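Local coordinates for putative glycosyl hydrolase (Bacteroides thetaiotaomicron VPI-5482, PDB 3K11), which is of unproven function but is probably a glycoside hydrolase of family 88, at residues W84-S89 with Y400-W405; I92-T97 with A406-I411; G75-A80 with Y395-Y400. All coordinates share one frame; numbering follows the deposited sequence. Where two conformers were deposited one is given.

Contact 1: residues W84-S89 with Y400-W405; sequences WGVTYS and YGPVLW
V86 and G401 mark where helix 82-98 and helix 400-416 come close. The two run nearly parallel, with segment axes 7.6 Å apart at 16°. G401 presents only its CA and backbone to the other helix. Its CA lies 3.7 Å from the CA of T87. A CB on G401 would run into V86 CG1 and the backbone N of T87, which explains why a residue without a side chain fits at this point.

Apolar contacts flank the glycine. V86 CG1 is anti to its backbone N (chi1 -179°). There it touches CD of P402 at 3.8 Å and also meets CE3 at the edge of the W405 ring. T87 CG2 reaches CD1 of L404. At the N-terminal end, W84 CH2 packs on CB of Y400 at 3.7 Å, with the two side chains set obliquely.

One contact is of the CH-pi kind. S89 CB sits over a face of W405, 4.1 Å from the centroid of its six-membered ring. The hydroxyl of S89 is engaged elsewhere, by K156.

Polar groups are few, and no direct hydrogen bond crosses the segments. T87 OG1 lies 3.4 Å from G401 N, but the angle is poor. A water instead accepts a hydrogen bond from G401 N at 2.8 Å and has a weak bond to T87 OG1. The same hydroxyl lies over one face of the W84 ring, toward its rim. Other polar ends turn to outside partners: W84 NE1 to Y106, and Y400 OH to V394 and V371.

All the touching residues are buried, consistent with the helical core expected of this family. The helices are joined by shape and dispersion, while the water takes up a backbone N-H at the first turn of helix 400-416.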
loop_
_atom_site.group_PDB
_atom_site.type_symbol
_atom_site.label_atom_id
_atom_site.label_comp_id
_atom_site.label_asym_id
_atom_site.label_seq_id
_atom_site.Cartn_x
_atom_site.Cartn_y
_atom_site.Cartn_z
ATOM N N TRP A 84 -17.177 2.070 -29.063
ATOM C CA TRP A 84 -18.353 2.839 -29.457
ATOM C C TRP A 84 -19.642 2.146 -29.050
ATOM O O TRP A 84 -20.639 2.821 -28.818
ATOM C CB TRP A 84 -18.293 3.240 -30.959
ATOM C CG TRP A 84 -18.412 4.713 -31.072
ATOM C CD1 TRP A 84 -19.386 5.421 -31.671
ATOM C CD2 TRP A 84 -17.562 5.674 -30.418
ATOM N NE1 TRP A 84 -19.177 6.753 -31.495
ATOM C CE2 TRP A 84 -18.068 6.943 -30.718
ATOM C CE3 TRP A 84 -16.433 5.571 -29.604
ATOM C CZ2 TRP A 84 -17.471 8.107 -30.259
ATOM C CZ3 TRP A 84 -15.828 6.746 -29.136
ATOM C CH2 TRP A 84 -16.359 7.983 -29.456
ATOM N N GLY A 85 -19.628 0.807 -28.935
ATOM C CA GLY A 85 -20.753 0.092 -28.321
ATOM C C GLY A 85 -21.047 0.713 -26.950
ATOM O O GLY A 85 -22.217 0.975 -26.583
ATOM N N VAL A 86 -19.996 1.007 -26.201
ATOM C CA VAL A 86 -20.209 1.661 -24.908
ATOM C C VAL A 86 -20.815 3.054 -25.101
ATOM O O VAL A 86 -21.789 3.460 -24.412
ATOM C CB VAL A 86 -18.894 1.723 -24.071
ATOM C CG1 VAL A 86 -19.174 2.407 -22.704
ATOM C CG2 VAL A 86 -18.295 0.338 -23.909
ATOM N N THR A 87 -20.297 3.805 -26.071
ATOM C CA THR A 87 -20.810 5.160 -26.338
ATOM C C THR A 87 -22.287 5.125 -26.676
ATOM O O THR A 87 -23.071 5.979 -26.209
ATOM C CB THR A 87 -20.016 5.819 -27.462
ATOM O OG1 THR A 87 -18.648 5.950 -27.056
ATOM C CG2 THR A 87 -20.602 7.214 -27.852
ATOM N N TYR A 88 -22.686 4.160 -27.498
ATOM C CA TYR A 88 -24.106 4.073 -27.859
ATOM C C TYR A 88 -25.000 3.812 -26.635
ATOM O O TYR A 88 -26.056 4.427 -26.485
ATOM C CB TYR A 88 -24.342 2.982 -28.901
ATOM C CG TYR A 88 -23.676 3.244 -30.231
ATOM C CD1 TYR A 88 -23.891 4.441 -30.923
ATOM C CD2 TYR A 88 -22.859 2.286 -30.816
ATOM C CE1 TYR A 88 -23.265 4.673 -32.140
ATOM C CE2 TYR A 88 -22.230 2.520 -32.035
ATOM C CZ TYR A 88 -22.450 3.700 -32.701
ATOM O OH TYR A 88 -21.824 3.941 -33.914
ATOM N N SER A 89 -24.595 2.870 -25.780
ATOM C CA SER A 89 -25.339 2.602 -24.529
ATOM C C SER A 89 -25.380 3.826 -23.633
ATOM O O SER A 89 -26.429 4.133 -23.043
ATOM C CB SER A 89 -24.768 1.381 -23.754
ATOM O OG SER A 89 -25.287 0.134 -24.257
ATOM N N TYR A 400 -14.624 7.821 -23.963
ATOM C CA TYR A 400 -15.770 8.655 -24.356
ATOM C C TYR A 400 -17.106 8.152 -23.793
ATOM O O TYR A 400 -17.847 8.942 -23.165
ATOM C CB TYR A 400 -15.758 8.838 -25.906
ATOM C CG TYR A 400 -14.566 9.687 -26.251
ATOM C CD1 TYR A 400 -14.628 11.066 -26.130
ATOM C CD2 TYR A 400 -13.328 9.114 -26.484
ATOM C CE1 TYR A 400 -13.487 11.868 -26.309
ATOM C CE2 TYR A 400 -12.178 9.921 -26.685
ATOM C CZ TYR A 400 -12.281 11.287 -26.602
ATOM O OH TYR A 400 -11.166 12.093 -26.747
ATOM N N GLY A 401 -17.410 6.874 -24.042
ATOM C CA GLY A 401 -18.642 6.229 -23.571
ATOM C C GLY A 401 -18.793 6.388 -22.081
ATOM O O GLY A 401 -19.811 6.851 -21.577
ATOM N N PRO A 402 -17.776 5.969 -21.359
ATOM C CA PRO A 402 -17.835 6.072 -19.912
ATOM C C PRO A 402 -18.042 7.461 -19.338
ATOM O O PRO A 402 -18.809 7.615 -18.426
ATOM C CB PRO A 402 -16.534 5.448 -19.478
ATOM C CG PRO A 402 -16.207 4.445 -20.526
ATOM C CD PRO A 402 -16.648 5.147 -21.818
ATOM N N VAL A 403 -17.406 8.483 -19.903
ATOM C CA VAL A 403 -17.606 9.836 -19.423
ATOM C C VAL A 403 -19.037 10.244 -19.671
ATOM O O VAL A 403 -19.667 10.878 -18.817
ATOM C CB VAL A 403 -16.580 10.797 -20.087
ATOM C CG1 VAL A 403 -16.973 12.263 -19.870
ATOM C CG2 VAL A 403 -15.158 10.482 -19.522
ATOM N N LEU A 404 -19.545 9.951 -20.864
ATOM C CA LEU A 404 -20.931 10.314 -21.181
ATOM C C LEU A 404 -21.926 9.622 -20.259
ATOM O O LEU A 404 -22.885 10.226 -19.775
ATOM C CB LEU A 404 -21.266 9.966 -22.646
ATOM C CG LEU A 404 -20.578 10.830 -23.736
ATOM C CD1 LEU A 404 -20.660 10.152 -25.145
ATOM C CD2 LEU A 404 -21.221 12.246 -23.786
ATOM N N TRP A 405 -21.691 8.343 -20.039
ATOM C CA TRP A 405 -22.594 7.509 -19.232
ATOM C C TRP A 405 -22.533 7.952 -17.778
ATOM O O TRP A 405 -23.559 8.121 -17.134
ATOM C CB TRP A 405 -22.187 6.040 -19.357
ATOM C CG TRP A 405 -23.315 5.043 -19.305
ATOM C CD1 TRP A 405 -24.575 5.234 -18.843
ATOM C CD2 TRP A 405 -23.241 3.680 -19.711
ATOM N NE1 TRP A 405 -25.293 4.083 -18.942
ATOM C CE2 TRP A 405 -24.496 3.103 -19.457
ATOM C CE3 TRP A 405 -22.243 2.896 -20.287
ATOM C CZ2 TRP A 405 -24.759 1.774 -19.719
ATOM C CZ3 TRP A 405 -22.508 1.586 -20.563
ATOM C CH2 TRP A 405 -23.741 1.026 -20.254
HETATM O O HOH W 1 -16.112 4.656 -25.208
#

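Contact 2: residues I92-T97 with A406-I411; sequences IAAAET and AGAEMI
Two nearly parallel helices of what is probably the (alpha/alpha)6 barrel of the family 88 domain pack here through small residues. Helix 82-98 and helix 400-416 have segment axes 8.5 Å apart at 22°. A94 and A408 make the close approach. A408 CB lies 3.4 Å from A94 CA and 3.6 Å from A94 CB, so methyl meets backbone as well as methyl. A93 adds a looser contact with the same A408 CB.

T97 supplies the polar link. Its OG1 donates to the backbone O of A408 at 2.7 Å. The donor stands above the carbonyl plane, 40° out of it, with a C=O...O angle of 113°. T97 OG1 stands between its own backbone N and carbonyl carbon (chi1 70°), from where it reaches A408 O. CG2 also packs against A408 O. An alanine here would probably leave A408 O without this donor and open a small gap where CG2 had packed.

Neighbouring helices enclose the pair. E409 starts away from helix 82-98, and its carboxylate is held by N341 and H338 of helix 326-342. I411 packs on V32, K33 and I36 of helix 29-45. Across the contact, I411 CG2 rests 3.8 Å from the backbone O of T97.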
loop_
_atom_site.group_PDB
_atom_site.type_symbol
_atom_site.label_atom_id
_atom_site.label_comp_id
_atom_site.label_asym_id
_atom_site.label_seq_id
_atom_site.Cartn_x
_atom_site.Cartn_y
_atom_site.Cartn_z
ATOM N N ILE A 92 -27.949 6.365 -25.084
ATOM C CA ILE A 92 -29.307 5.900 -24.809
ATOM C C ILE A 92 -29.672 6.283 -23.376
ATOM O O ILE A 92 -30.747 6.814 -23.088
ATOM C CB ILE A 92 -29.434 4.387 -25.038
ATOM C CG1 ILE A 92 -29.301 4.044 -26.523
ATOM C CG2 ILE A 92 -30.795 3.819 -24.488
ATOM C CD1 ILE A 92 -28.985 2.551 -26.765
ATOM N N ALA A 93 -28.747 6.043 -22.457
ATOM C CA ALA A 93 -28.999 6.378 -21.067
ATOM C C ALA A 93 -29.089 7.876 -20.854
ATOM O O ALA A 93 -29.968 8.348 -20.114
ATOM C CB ALA A 93 -27.909 5.770 -20.146
ATOM N N ALA A 94 -28.191 8.632 -21.492
ATOM C CA ALA A 94 -28.185 10.085 -21.337
ATOM C C ALA A 94 -29.501 10.705 -21.839
ATOM O O ALA A 94 -30.013 11.668 -21.232
ATOM C CB ALA A 94 -26.989 10.705 -22.018
ATOM N N ALA A 95 -30.064 10.164 -22.928
ATOM C CA ALA A 95 -31.327 10.706 -23.431
ATOM C C ALA A 95 -32.376 10.561 -22.349
ATOM O O ALA A 95 -33.223 11.415 -22.205
ATOM C CB ALA A 95 -31.801 9.982 -24.714
ATOM N N GLU A 96 -32.322 9.469 -21.594
ATOM C CA GLU A 96 -33.324 9.210 -20.572
ATOM C C GLU A 96 -33.168 10.081 -19.345
ATOM O O GLU A 96 -34.161 10.570 -18.822
ATOM C CB GLU A 96 -33.303 7.753 -20.144
ATOM C CG GLU A 96 -34.545 7.378 -19.325
ATOM C CD GLU A 96 -34.417 6.033 -18.662
ATOM O OE1 GLU A 96 -33.832 5.116 -19.301
ATOM O OE2 GLU A 96 -34.908 5.899 -17.512
ATOM N N THR A 97 -31.945 10.267 -18.853
ATOM C CA THR A 97 -31.795 11.053 -17.625
ATOM C C THR A 97 -31.871 12.564 -17.832
ATOM O O THR A 97 -32.109 13.312 -16.870
ATOM C CB THR A 97 -30.501 10.736 -16.921
ATOM O OG1 THR A 97 -29.377 11.237 -17.680
ATOM C CG2 THR A 97 -30.358 9.242 -16.706
ATOM N N ALA A 406 -21.325 8.182 -17.273
ATOM C CA ALA A 406 -21.172 8.708 -15.907
ATOM C C ALA A 406 -21.882 10.055 -15.681
ATOM O O ALA A 406 -22.556 10.286 -14.663
ATOM C CB ALA A 406 -19.674 8.767 -15.560
ATOM N N GLY A 407 -21.724 10.950 -16.643
ATOM C CA GLY A 407 -22.364 12.262 -16.585
ATOM C C GLY A 407 -23.852 12.111 -16.575
ATOM O O GLY A 407 -24.541 12.717 -15.763
ATOM N N ALA A 408 -24.359 11.296 -17.491
ATOM C CA ALA A 408 -25.801 11.049 -17.555
ATOM C C ALA A 408 -26.359 10.572 -16.225
ATOM O O ALA A 408 -27.412 11.032 -15.784
ATOM C CB ALA A 408 -26.104 10.010 -18.626
ATOM N N GLU A 409 -25.643 9.653 -15.588
ATOM C CA GLU A 409 -26.087 9.061 -14.346
ATOM C C GLU A 409 -25.894 10.004 -13.164
ATOM O O GLU A 409 -26.733 10.066 -12.223
ATOM C CB GLU A 409 -25.354 7.722 -14.107
ATOM C CG GLU A 409 -26.098 6.786 -13.201
ATOM C CD GLU A 409 -27.404 6.263 -13.776
ATOM O OE1 GLU A 409 -27.602 6.331 -14.981
ATOM O OE2 GLU A 409 -28.217 5.806 -12.980
HETATM N N MSE A 410 -24.844 10.800 -13.211
HETATM C CA MSE A 410 -24.684 11.855 -12.206
HETATM C C MSE A 410 -25.810 12.876 -12.257
HETATM O O MSE A 410 -26.287 13.344 -11.203
HETATM C CB MSE A 410 -23.324 12.574 -12.349
HETATM C CG MSE A 410 -22.112 11.796 -11.907
HETATM SE SE MSE A 410 -22.103 11.357 -10.071
HETATM C CE MSE A 410 -22.467 13.054 -9.313
ATOM N N ILE A 411 -26.307 13.199 -13.439
ATOM C CA ILE A 411 -27.446 14.123 -13.540
ATOM C C ILE A 411 -28.663 13.539 -12.826
ATOM O O ILE A 411 -29.317 14.253 -12.039
ATOM C CB ILE A 411 -27.752 14.499 -15.020
ATOM C CG1 ILE A 411 -26.622 15.404 -15.546
ATOM C CG2 ILE A 411 -29.188 15.168 -15.216
ATOM C CD1 ILE A 411 -26.505 15.499 -17.123
#

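Contact 3: residues G75-A80 with Y395-Y400; sequences GAFRLA and YAAHGY
The F77 ring is the main bump in this contact, and it fits a hollow lined by Y395, A397 and Y400. Its tip carries most of the packing. CZ meets CE2 of Y400 at 3.4 Å, and F77 CE2 lies over one face of the Y400 ring. The two planes are inclined at 50°, with centroids 4.6 Å apart, so the rings meet obliquely. The backbone O of Y395 lies at the edge of the F77 ring, 3.6 Å from F77 CE1. F77 CD1 closes on CB of A397 at 4.0 Å.

A smaller bump lies beside it. A76 CB touches CE1 of Y395 at 3.6 Å and also covers one face of the F77 ring, near its rim. F77 CZ meets the Y395 ring at the edge. The fit is mostly apolar, with no hydrogen bond across the segments.

In a neighbouring subunit, D8 forms a salt bridge with R78 and packs on F77 and A397. Segment 75-80 is a loop leading into helix 82-98, and 395-400 passes through a 3-10 turn (397-399) into helix 400-416. W84 of helix 82-98 stacks on F77, and Y42 of helix 29-45 touches both F77 and Y395.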
loop_
_atom_site.group_PDB
_atom_site.type_symbol
_atom_site.label_atom_id
_atom_site.label_comp_id
_atom_site.label_asym_id
_atom_site.label_seq_id
_atom_site.Cartn_x
_atom_site.Cartn_y
_atom_site.Cartn_z
ATOM N N GLY A 75 -13.316 9.200 -39.306
ATOM C CA GLY A 75 -13.223 10.274 -38.309
ATOM C C GLY A 75 -12.248 9.789 -37.253
ATOM O O GLY A 75 -11.565 8.806 -37.473
ATOM N N ALA A 76 -12.172 10.448 -36.103
ATOM C CA ALA A 76 -11.217 10.027 -35.072
ATOM C C ALA A 76 -11.596 8.722 -34.437
ATOM O O ALA A 76 -10.724 8.018 -33.956
ATOM C CB ALA A 76 -11.051 11.135 -33.972
ATOM N N PHE A 77 -12.889 8.363 -34.428
ATOM C CA PHE A 77 -13.326 7.153 -33.752
ATOM C C PHE A 77 -14.156 6.252 -34.657
ATOM O O PHE A 77 -14.983 6.756 -35.427
ATOM C CB PHE A 77 -14.174 7.540 -32.566
ATOM C CG PHE A 77 -13.499 8.520 -31.667
ATOM C CD1 PHE A 77 -12.390 8.118 -30.922
ATOM C CD2 PHE A 77 -13.891 9.859 -31.651
ATOM C CE1 PHE A 77 -11.707 9.037 -30.150
ATOM C CE2 PHE A 77 -13.234 10.768 -30.859
ATOM C CZ PHE A 77 -12.126 10.338 -30.094
ATOM N N ARG A 78 -13.941 4.934 -34.539
ATOM C CA ARG A 78 -14.644 3.919 -35.354
ATOM C C ARG A 78 -16.065 3.783 -34.840
ATOM O O ARG A 78 -16.299 3.832 -33.626
ATOM C CB ARG A 78 -13.903 2.566 -35.281
ATOM C CG ARG A 78 -12.548 2.546 -35.977
ATOM C CD ARG A 78 -11.596 1.401 -35.552
ATOM N NE ARG A 78 -11.141 1.598 -34.159
ATOM C CZ ARG A 78 -11.205 0.701 -33.161
ATOM N NH1 ARG A 78 -11.647 -0.551 -33.355
ATOM N NH2 ARG A 78 -10.791 1.057 -31.949
ATOM N N LEU A 79 -17.020 3.667 -35.759
ATOM C CA LEU A 79 -18.440 3.556 -35.404
ATOM C C LEU A 79 -18.883 2.253 -34.757
ATOM O O LEU A 79 -19.902 2.240 -34.067
ATOM C CB LEU A 79 -19.319 3.760 -36.653
ATOM C CG LEU A 79 -19.452 5.164 -37.253
ATOM C CD1 LEU A 79 -20.288 5.173 -38.584
ATOM C CD2 LEU A 79 -20.152 6.078 -36.264
ATOM N N ALA A 80 -18.169 1.161 -35.016
ATOM C CA ALA A 80 -18.622 -0.143 -34.541
ATOM C C ALA A 80 -17.569 -0.895 -33.777
ATOM O O ALA A 80 -17.619 -2.131 -33.695
ATOM C CB ALA A 80 -19.141 -0.970 -35.658
ATOM N N TYR A 395 -7.044 10.078 -28.245
ATOM C CA TYR A 395 -7.786 9.284 -29.200
ATOM C C TYR A 395 -8.106 7.844 -28.785
ATOM O O TYR A 395 -8.676 7.100 -29.579
ATOM C CB TYR A 395 -7.077 9.278 -30.545
ATOM C CG TYR A 395 -7.073 10.654 -31.159
ATOM C CD1 TYR A 395 -8.270 11.246 -31.535
ATOM C CD2 TYR A 395 -5.888 11.376 -31.322
ATOM C CE1 TYR A 395 -8.309 12.502 -32.073
ATOM C CE2 TYR A 395 -5.924 12.660 -31.869
ATOM C CZ TYR A 395 -7.150 13.205 -32.238
ATOM O OH TYR A 395 -7.253 14.467 -32.821
ATOM N N ALA A 396 -7.691 7.428 -27.579
ATOM C CA ALA A 396 -8.142 6.156 -27.015
ATOM C C ALA A 396 -9.644 6.299 -26.898
ATOM O O ALA A 396 -10.132 7.153 -26.134
ATOM C CB ALA A 396 -7.532 5.940 -25.656
ATOM N N ALA A 397 -10.382 5.447 -27.601
ATOM C CA ALA A 397 -11.837 5.597 -27.688
ATOM C C ALA A 397 -12.561 5.231 -26.377
ATOM O O ALA A 397 -13.736 5.561 -26.152
ATOM C CB ALA A 397 -12.376 4.743 -28.810
ATOM N N HIS A 398 -11.849 4.551 -25.504
ATOM C CA HIS A 398 -12.412 3.991 -24.290
ATOM C C HIS A 398 -12.870 5.028 -23.321
ATOM O O HIS A 398 -13.600 4.696 -22.399
ATOM C CB HIS A 398 -11.350 3.180 -23.546
ATOM C CG HIS A 398 -10.631 2.216 -24.411
ATOM N ND1 HIS A 398 -9.634 2.600 -25.269
ATOM C CD2 HIS A 398 -10.794 0.878 -24.583
ATOM C CE1 HIS A 398 -9.221 1.538 -25.939
ATOM N NE2 HIS A 398 -9.875 0.481 -25.505
ATOM N N GLY A 399 -12.381 6.265 -23.463
ATOM C CA GLY A 399 -12.769 7.296 -22.505
ATOM C C GLY A 399 -14.152 7.870 -22.718
ATOM O O GLY A 399 -14.799 8.357 -21.781
ATOM N N TYR A 400 -14.624 7.821 -23.963
ATOM C CA TYR A 400 -15.770 8.655 -24.356
ATOM C C TYR A 400 -17.106 8.152 -23.793
ATOM O O TYR A 400 -17.847 8.942 -23.165
ATOM C CB TYR A 400 -15.758 8.838 -25.906
ATOM C CG TYR A 400 -14.566 9.687 -26.251
ATOM C CD1 TYR A 400 -14.628 11.066 -26.130
ATOM C CD2 TYR A 400 -13.328 9.114 -26.484
ATOM C CE1 TYR A 400 -13.487 11.868 -26.309
ATOM C CE2 TYR A 400 -12.178 9.921 -26.685
ATOM C CZ TYR A 400 -12.281 11.287 -26.602
ATOM O OH TYR A 400 -11.166 12.093 -26.747
#

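Overall arrangement
Contacts 1 and 2 hold the same two helices, 82-98 and 400-416, at successive levels. Contact 3 joins the segments that lead into them. Contact 1 is the most central, about 6 Å from the centre of the chain. Contacts 2 and 3 have their centres about 12 and 13 Å out and include partly exposed residues. Both remain largely buried, so none of the three is a surface contact. Contacts 1 and 2 meet where W405 packs on A93. Contacts 1 and 3 share Y400 and are tied by Y88 OH to L79 O. Contact 3 is aromatic and reaches a second subunit. Contact 1 combines a glycine with apolar packing and one water. Contact 2 uses alanines and a direct hydrogen bond.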